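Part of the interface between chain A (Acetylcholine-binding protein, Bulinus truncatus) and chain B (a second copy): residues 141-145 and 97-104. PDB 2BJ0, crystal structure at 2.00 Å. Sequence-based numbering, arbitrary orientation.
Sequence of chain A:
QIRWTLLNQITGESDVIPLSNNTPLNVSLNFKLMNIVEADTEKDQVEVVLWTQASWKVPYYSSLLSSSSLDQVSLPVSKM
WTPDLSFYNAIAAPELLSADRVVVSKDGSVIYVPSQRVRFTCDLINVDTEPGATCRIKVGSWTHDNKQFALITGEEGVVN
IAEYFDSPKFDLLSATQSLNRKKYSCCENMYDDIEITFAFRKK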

# COMPACT_ATOMS: atom_id res chain seq x y z
N SER A 141 -23.33 6.99 0.88
CA SER A 141 -22.43 7.38 1.94
C SER A 141 -22.44 6.31 3.01
O SER A 141 -23.50 5.81 3.41
N TRP A 142 -21.25 5.95 3.47
CA TRP A 142 -21.15 4.97 4.52
C TRP A 142 -21.59 5.49 5.88
O TRP A 142 -22.11 4.72 6.68
N THR A 143 -21.35 6.77 6.15
CA THR A 143 -21.52 7.28 7.50
C THR A 143 -22.29 8.58 7.66
O THR A 143 -22.39 9.03 8.80
N HIS A 144 -22.82 9.15 6.57
CA HIS A 144 -23.67 10.35 6.64
C HIS A 144 -25.12 9.99 6.27
O HIS A 144 -25.39 9.58 5.15
N ASP A 145 -26.04 10.13 7.21
CA ASP A 145 -27.48 9.83 6.95
C ASP A 145 -28.10 10.93 6.09
O ASP A 145 -27.44 11.93 5.82
N LEU B 97 -13.39 -2.49 3.21
CA LEU B 97 -14.22 -2.27 2.03
C LEU B 97 -15.08 -1.03 2.15
O LEU B 97 -15.79 -0.67 1.22
N SER B 98 -15.05 -0.40 3.32
CA SER B 98 -15.89 0.77 3.58
C SER B 98 -15.06 2.00 3.97
O SER B 98 -13.85 1.89 4.17
N ALA B 99 -15.71 3.16 4.04
CA ALA B 99 -15.06 4.41 4.44
C ALA B 99 -14.54 4.33 5.89
O ALA B 99 -15.26 3.91 6.79
N ASP B 100 -13.29 4.72 6.11
CA ASP B 100 -12.69 4.64 7.46
C ASP B 100 -13.16 5.85 8.32
O ASP B 100 -12.38 6.78 8.64
N ARG B 101 -14.44 5.83 8.70
CA ARG B 101 -15.02 6.91 9.49
C ARG B 101 -15.91 6.37 10.61
O ARG B 101 -16.47 5.31 10.49
N VAL B 102 -15.98 7.12 11.71
CA VAL B 102 -16.79 6.78 12.88
C VAL B 102 -17.84 7.87 12.99
O VAL B 102 -17.64 8.98 12.48
N VAL B 103 -18.98 7.55 13.59
CA VAL B 103 -19.97 8.55 13.92
C VAL B 103 -20.04 8.77 15.43
O VAL B 103 -20.21 7.81 16.19
N VAL B 104 -19.92 10.03 15.86
CA VAL B 104 -20.11 10.42 17.26
C VAL B 104 -21.49 11.04 17.46
O VAL B 104 -21.88 11.89 16.68

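No direct hydrogen bond crosses between these stretches; van der Waals packing dominates, burying 336 Å² summed over both sides. The CA-to-CB bonds of W142(A) and T143(A) point toward chain B, and those of S98(B), A99(B), R101(B) and V103(B) point back. The alternation along strand 101-104 turns V102(B) away between two inward neighbours.

The aromatic contact is a CH-pi interaction over one ring face. W142(A), chi1 t with chi2 at -113°, presents that face to S98(B), a p rotamer: S98(B) CB lies 3.5 Å from the centroid of the five-membered ring of W142(A) and only 18° off its normal. The backbone N of A99(B) lies over the same face.

Van der Waals contacts extend the interface. W142(A) CB meets A99(B) CB at 3.9 Å. T143(A), chi1 p, sets its CB 3.8 Å from CG2 of V103(B), a t rotamer, while T143(A) OG1 lies 3.7 Å from R101(B) CD. H144(A), chi1 m, starts sideways, but its ring end approaches R101(B) obliquely, with H144(A) CE1 to R101(B) NH1 at 4.1 Å.

Polar linkage is indirect: one water donates to R101(B) O at 2.7 Å and accepts a weak bond from W142(A) NE1 at 3.3 Å. Within chain A, H144(A) N donates to S141(A) OG at 2.9 Å.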

# COMPACT_ATOMS: atom_id res chain seq x y z
CB SER A 141 -22.81 8.71 2.53
OG SER A 141 -22.12 8.97 3.73
CB TRP A 142 -19.71 4.45 4.63
CG TRP A 142 -19.59 3.22 5.46
CD1 TRP A 142 -18.98 3.10 6.66
CD2 TRP A 142 -20.12 1.92 5.16
NE1 TRP A 142 -19.07 1.81 7.12
CE2 TRP A 142 -19.76 1.06 6.21
CE3 TRP A 142 -20.84 1.39 4.07
CZ2 TRP A 142 -20.10 -0.29 6.23
CZ3 TRP A 142 -21.18 0.03 4.09
CH2 TRP A 142 -20.82 -0.79 5.18
CB THR A 143 -20.14 7.49 8.23
OG1 THR A 143 -19.41 8.52 7.55
CG2 THR A 143 -19.27 6.24 8.11
CB HIS A 144 -23.15 11.46 5.68
CG HIS A 144 -21.76 11.96 6.00
ND1 HIS A 144 -20.63 11.39 5.46
CD2 HIS A 144 -21.33 12.99 6.77
CE1 HIS A 144 -19.56 12.02 5.92
NE2 HIS A 144 -19.96 13.00 6.71
CB ASP A 145 -28.25 9.63 8.27
CG ASP A 145 -28.29 10.88 9.12
OD1 ASP A 145 -28.36 12.01 8.58
OD2 ASP A 145 -28.27 10.86 10.37
CB LEU B 97 -15.14 -3.47 1.77
CG LEU B 97 -14.57 -4.89 1.75
CD1 LEU B 97 -15.65 -5.97 1.68
CD2 LEU B 97 -13.65 -4.98 0.54
CB SER B 98 -16.90 0.42 4.66
OG SER B 98 -16.23 -0.09 5.79
CB ALA B 99 -16.03 5.58 4.30
CB ASP B 100 -11.14 4.48 7.38
CG ASP B 100 -10.61 3.45 8.39
OD1 ASP B 100 -11.42 2.76 9.03
OD2 ASP B 100 -9.39 3.23 8.61
CB ARG B 101 -15.84 7.83 8.61
CG ARG B 101 -15.12 8.47 7.48
CD ARG B 101 -15.97 9.56 6.80
NE ARG B 101 -15.06 10.62 6.45
CZ ARG B 101 -15.04 11.83 6.96
NH1 ARG B 101 -15.97 12.27 7.80
NH2 ARG B 101 -14.09 12.63 6.54
CB VAL B 102 -15.92 6.73 14.19
CG1 VAL B 102 -14.76 5.79 14.01
CG2 VAL B 102 -15.42 8.08 14.55
CB VAL B 103 -21.36 8.20 13.34
CG1 VAL B 103 -22.36 9.25 13.72
CG2 VAL B 103 -21.28 8.10 11.82
CB VAL B 104 -19.04 11.40 17.76
CG1 VAL B 104 -19.20 11.62 19.26
CG2 VAL B 104 -17.59 10.86 17.46
O HOH W 1 -17.61 2.92 9.90